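Phenylacetate-CoA oxygenase subunit PaaB (Ralstonia eutropha JMP134, PDB 3EGR) is a subunit of a phenylacetate-CoA oxygenase, an enzyme complex that probably oxidises the CoA thioester of phenylacetate in bacterial phenylacetic acid degradation. Local coordinates at residues A[9-14]-A[56-61]; A[35-40]-A[51-56]. All blocks are in the same frame, centred on the assembly; numbering follows the deposited sequence.

Both contacts are buried and share Val-56 and strand 52-57, but they use different sides of it. Contact 1 joins that strand edge-on to strand 9-15 through backbone hydrogen bonds, with Glu-11 and Ser-58 meeting where strand 52-57 gives way to a 3-10 turn. Contact 2 lays helix 33-45 over one face of the same strand and has no hydrogen bond between its segments. It is nested in the chain loop that contact 1 closes, and the two centres lie 10 Å apart. They meet, among other places, where Val-12 CG1 packs on Ala-40 CB at 3.7 Å. Both also touch the second subunit: contact 1 through Phe-13 and Val-56, contact 2 through Trp-54 and Val-55.

Contact 1: residues A[9-14]-A[56-61]; sequences LWEVFV and VPSTAI. With SCN (thiocyanate ion), chain C.
Strands 9-14 and 56-57 run antiparallel, with Glu-11 and Val-56 as a hydrogen-bonded pair: Glu-11 N reaches Val-56 O at 2.6 Å, nearly along the C=O axis, and Val-56 N returns to Glu-11 O at 2.9 Å in the carbonyl plane. Trp-10 and Pro-57 form the next, non-hydrogen-bonded pair. Ser-58 N then binds Leu-9 O at 3.0 Å, an almost straight bond (172°) arriving from above the carbonyl plane. Pro-57 lies over one face of the Trp-10 indole, its CA 3.7 Å above the plane and offset toward the rim. Trp-10 NE1 is satisfied by Ala-30 O. On the other face of the sheet, chi1 of Glu-11 (-60°) sets CG anti to the carbonyl carbon, where it meets Ile-61 CD1. The bend at chi2 (-55°) then turns the carboxylate to Ser-58 OG. OE1 is held by His-24 and Ser-27; OE2 makes a weak bond with Ser-58 OG at 3.1 Å, the hydroxyl proton having the thiocyanate nitrogen as an alternative acceptor. That ion, probably from the crystallisation liquor, has its nitrogen close to OE2. Phe-13 CE1 comes obliquely to Val-56 CG2 at 3.8 Å, and the ring also stacks on Phe-13 of the second subunit. The motif is an antiparallel pairing of the central strand with the one outermost within this chain, which ends in a 3-10 turn; the sheet continues into the second subunit.

Contact 2: residues A[35-40]-A[51-56]; sequences QALHMA and VSIWVV
No aromatic ring enters the interface between helix 35-40 and strand 52-56. Trp-54 sits on the strand face turned from the helix, stacked with His-22 and meeting His-24 of the second subunit edge-to-face; the His-38 imidazole likewise belongs to a side chain that points away. What remains is aliphatic and follows from the alternation of the strand: Ile-53 and Val-55 point toward the helix. Its axis crosses that of the strand at 134°, with a closest approach of 8.4 Å. Ala-36 and Ala-40, one turn apart, direct their methyls at the strand, Ala-36 CB lying 4.0 Å from Val-55 CG1 and Ala-40 CB 3.8 Å from Ile-53 CG2. Leu-37 starts off alongside the strand, but its outer part reaches it: CD2 is 3.9 Å from Ile-53 CB, the two side chains sliding past each other in opposite directions, and the branch point CG is 4.0 Å from Val-55 CG2, where they cross obliquely. Ile-53 CG2, anti to the backbone N, touches both Ala-40 CB and Leu-37 CD2. Val-12 of the adjacent strand also packs on Ala-40, and Leu-37 meets Ala-63 of the second subunit. With no hydrogen bond between the segments, cohesion here rests on dispersion and on exclusion of water from methyl groups; the position of the helix on this strand is consistent with apolar packing and not with directional bonds.

Contact 1: residues A[9-14]-A[56-61]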
# COMPACT_ATOMS: atom_id res chain seq x y z
N LEU A 9 -6.03 10.56 0.30
CA LEU A 9 -7.24 10.12 -0.38
C LEU A 9 -7.40 8.61 -0.26
O LEU A 9 -6.42 7.87 -0.34
CB LEU A 9 -7.19 10.53 -1.87
CG LEU A 9 -8.48 10.29 -2.67
CD1 LEU A 9 -9.55 11.34 -2.24
CD2 LEU A 9 -8.22 10.32 -4.17
N TRP A 10 -8.64 8.17 -0.03
CA TRP A 10 -8.99 6.75 0.11
C TRP A 10 -10.11 6.43 -0.86
O TRP A 10 -11.00 7.25 -1.07
CB TRP A 10 -9.47 6.43 1.53
CG TRP A 10 -8.44 6.77 2.57
CD1 TRP A 10 -8.13 8.02 3.02
CD2 TRP A 10 -7.57 5.87 3.27
NE1 TRP A 10 -7.13 7.95 3.94
CE2 TRP A 10 -6.75 6.65 4.11
CE3 TRP A 10 -7.40 4.48 3.27
CZ2 TRP A 10 -5.78 6.09 4.94
CZ3 TRP A 10 -6.42 3.92 4.11
CH2 TRP A 10 -5.64 4.73 4.94
N GLU A 11 -10.04 5.27 -1.49
CA GLU A 11 -11.17 4.80 -2.27
C GLU A 11 -12.00 3.86 -1.40
O GLU A 11 -11.46 3.08 -0.60
CB GLU A 11 -10.70 4.08 -3.54
CG GLU A 11 -9.86 4.95 -4.48
CD GLU A 11 -10.55 6.22 -4.89
OE1 GLU A 11 -11.80 6.26 -4.98
OE2 GLU A 11 -9.84 7.20 -5.14
N VAL A 12 -13.32 3.97 -1.56
CA VAL A 12 -14.26 3.24 -0.74
C VAL A 12 -15.05 2.26 -1.62
O VAL A 12 -15.61 2.64 -2.64
CB VAL A 12 -15.25 4.23 -0.08
CG1 VAL A 12 -16.32 3.49 0.74
CG2 VAL A 12 -14.50 5.22 0.77
N PHE A 13 -15.10 1.00 -1.19
CA PHE A 13 -15.87 -0.03 -1.86
C PHE A 13 -16.82 -0.63 -0.85
O PHE A 13 -16.40 -0.93 0.27
CB PHE A 13 -14.96 -1.14 -2.40
CG PHE A 13 -13.83 -0.63 -3.27
CD1 PHE A 13 -12.68 -0.11 -2.70
CD2 PHE A 13 -13.91 -0.69 -4.64
CE1 PHE A 13 -11.65 0.35 -3.49
CE2 PHE A 13 -12.88 -0.22 -5.43
CZ PHE A 13 -11.75 0.30 -4.85
N VAL A 14 -18.08 -0.81 -1.24
CA VAL A 14 -19.11 -1.35 -0.35
C VAL A 14 -19.80 -2.58 -0.95
O VAL A 14 -20.06 -2.62 -2.16
CB VAL A 14 -20.19 -0.31 -0.05
CG1 VAL A 14 -21.35 -0.95 0.66
CG2 VAL A 14 -19.62 0.82 0.76
N VAL A 56 -9.24 1.76 0.82
CA VAL A 56 -7.93 1.57 0.21
C VAL A 56 -7.34 2.94 -0.08
O VAL A 56 -8.00 3.79 -0.70
CB VAL A 56 -8.05 0.84 -1.13
CG1 VAL A 56 -6.70 0.45 -1.63
CG2 VAL A 56 -8.95 -0.38 -0.97
N PRO A 57 -6.10 3.18 0.38
CA PRO A 57 -5.47 4.42 -0.01
C PRO A 57 -5.31 4.43 -1.52
O PRO A 57 -4.93 3.40 -2.10
CB PRO A 57 -4.10 4.37 0.68
CG PRO A 57 -3.92 3.02 1.17
CD PRO A 57 -5.24 2.37 1.26
N SER A 58 -5.64 5.56 -2.14
CA SER A 58 -5.52 5.77 -3.58
C SER A 58 -4.19 5.29 -4.16
O SER A 58 -4.15 4.66 -5.22
CB SER A 58 -5.70 7.25 -3.92
OG SER A 58 -7.06 7.64 -3.85
N THR A 59 -3.10 5.59 -3.47
CA THR A 59 -1.78 5.24 -3.94
C THR A 59 -1.62 3.74 -4.14
O THR A 59 -0.72 3.32 -4.82
CB THR A 59 -0.69 5.80 -3.02
OG1 THR A 59 -0.97 5.44 -1.65
CG2 THR A 59 -0.65 7.32 -3.17
N ALA A 60 -2.49 2.93 -3.56
CA ALA A 60 -2.37 1.48 -3.66
C ALA A 60 -3.00 0.92 -4.95
O ALA A 60 -2.81 -0.25 -5.27
CB ALA A 60 -2.99 0.82 -2.43
N ILE A 61 -3.74 1.74 -5.69
CA ILE A 61 -4.45 1.29 -6.89
C ILE A 61 -3.63 1.58 -8.13
O ILE A 61 -3.21 2.70 -8.33
CB ILE A 61 -5.84 2.01 -7.02
CG1 ILE A 61 -6.76 1.60 -5.87
CG2 ILE A 61 -6.50 1.66 -8.32
CD1 ILE A 61 -7.82 2.61 -5.55
S SCN C . -6.75 5.48 -9.27
C SCN C . -7.86 6.22 -8.06
N SCN C . -8.03 6.66 -6.84
O HOH W 1 -3.73 7.75 -0.92

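Contact 2: residues A[35-40]-A[51-56]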
# COMPACT_ATOMS: atom_id res chain seq x y z
N GLN A 35 -10.16 5.76 10.47
CA GLN A 35 -10.99 6.96 10.33
C GLN A 35 -11.71 6.93 8.99
O GLN A 35 -12.87 7.36 8.90
CB GLN A 35 -10.16 8.24 10.48
CG GLN A 35 -11.00 9.50 10.41
CD GLN A 35 -10.20 10.79 10.35
OE1 GLN A 35 -9.18 10.89 9.67
NE2 GLN A 35 -10.70 11.81 11.05
N ALA A 36 -11.06 6.40 7.95
CA ALA A 36 -11.70 6.27 6.64
C ALA A 36 -12.90 5.33 6.71
O ALA A 36 -13.97 5.61 6.17
CB ALA A 36 -10.70 5.80 5.62
N LEU A 37 -12.74 4.21 7.40
CA LEU A 37 -13.84 3.26 7.62
C LEU A 37 -15.01 3.93 8.33
O LEU A 37 -16.14 3.86 7.87
CB LEU A 37 -13.37 2.07 8.46
CG LEU A 37 -12.85 0.86 7.71
CD1 LEU A 37 -12.35 -0.15 8.73
CD2 LEU A 37 -13.95 0.27 6.82
N HIS A 38 -14.71 4.55 9.47
CA HIS A 38 -15.72 5.27 10.25
C HIS A 38 -16.47 6.29 9.38
O HIS A 38 -17.69 6.32 9.39
CB HIS A 38 -15.06 5.92 11.47
CG HIS A 38 -16.00 6.74 12.31
ND1 HIS A 38 -16.76 6.19 13.32
CD2 HIS A 38 -16.28 8.07 12.30
CE1 HIS A 38 -17.47 7.15 13.90
NE2 HIS A 38 -17.20 8.29 13.30
N MSE A 39 -15.73 7.10 8.63
CA MSE A 39 -16.33 8.11 7.75
C MSE A 39 -17.17 7.48 6.64
O MSE A 39 -18.26 7.97 6.34
CB MSE A 39 -15.26 9.01 7.09
CG MSE A 39 -14.63 10.04 8.01
SE MSE A 39 -13.21 11.09 7.16
CE MSE A 39 -14.20 11.97 5.77
N ALA A 40 -16.64 6.44 6.01
CA ALA A 40 -17.36 5.74 4.94
C ALA A 40 -18.66 5.16 5.49
O ALA A 40 -19.72 5.28 4.85
CB ALA A 40 -16.49 4.66 4.28
N VAL A 51 -23.57 -4.73 5.97
CA VAL A 51 -22.92 -4.14 4.82
C VAL A 51 -21.42 -4.24 5.07
O VAL A 51 -20.99 -3.91 6.16
CB VAL A 51 -23.36 -2.65 4.67
CG1 VAL A 51 -22.35 -1.88 3.91
CG2 VAL A 51 -24.72 -2.54 4.00
N SER A 52 -20.64 -4.68 4.08
CA SER A 52 -19.17 -4.72 4.20
C SER A 52 -18.55 -3.52 3.52
O SER A 52 -18.87 -3.24 2.36
CB SER A 52 -18.60 -5.98 3.57
OG SER A 52 -17.18 -6.00 3.63
N ILE A 53 -17.65 -2.82 4.23
CA ILE A 53 -16.91 -1.69 3.68
C ILE A 53 -15.41 -1.99 3.54
O ILE A 53 -14.78 -2.47 4.48
CB ILE A 53 -17.07 -0.41 4.56
CG1 ILE A 53 -18.53 -0.22 4.99
CG2 ILE A 53 -16.55 0.85 3.82
CD1 ILE A 53 -18.75 0.96 5.96
N TRP A 54 -14.85 -1.70 2.38
CA TRP A 54 -13.41 -1.73 2.16
C TRP A 54 -12.90 -0.33 1.85
O TRP A 54 -13.47 0.36 0.98
CB TRP A 54 -13.04 -2.62 0.97
CG TRP A 54 -13.21 -4.08 1.16
CD1 TRP A 54 -13.57 -4.72 2.31
CD2 TRP A 54 -12.96 -5.10 0.19
NE1 TRP A 54 -13.58 -6.08 2.11
CE2 TRP A 54 -13.21 -6.34 0.82
CE3 TRP A 54 -12.56 -5.09 -1.15
CZ2 TRP A 54 -13.09 -7.56 0.15
CZ3 TRP A 54 -12.42 -6.31 -1.82
CH2 TRP A 54 -12.70 -7.52 -1.17
N VAL A 55 -11.85 0.08 2.54
CA VAL A 55 -11.14 1.31 2.22
C VAL A 55 -9.72 0.99 1.79
O VAL A 55 -9.07 0.06 2.31
CB VAL A 55 -11.14 2.33 3.40
CG1 VAL A 55 -12.56 2.81 3.70
CG2 VAL A 55 -10.43 1.77 4.65
N VAL A 56 -9.24 1.76 0.82
CA VAL A 56 -7.93 1.57 0.21
C VAL A 56 -7.34 2.94 -0.08
O VAL A 56 -8.00 3.79 -0.70
CB VAL A 56 -8.05 0.84 -1.13
CG1 VAL A 56 -6.70 0.45 -1.63
CG2 VAL A 56 -8.95 -0.38 -0.97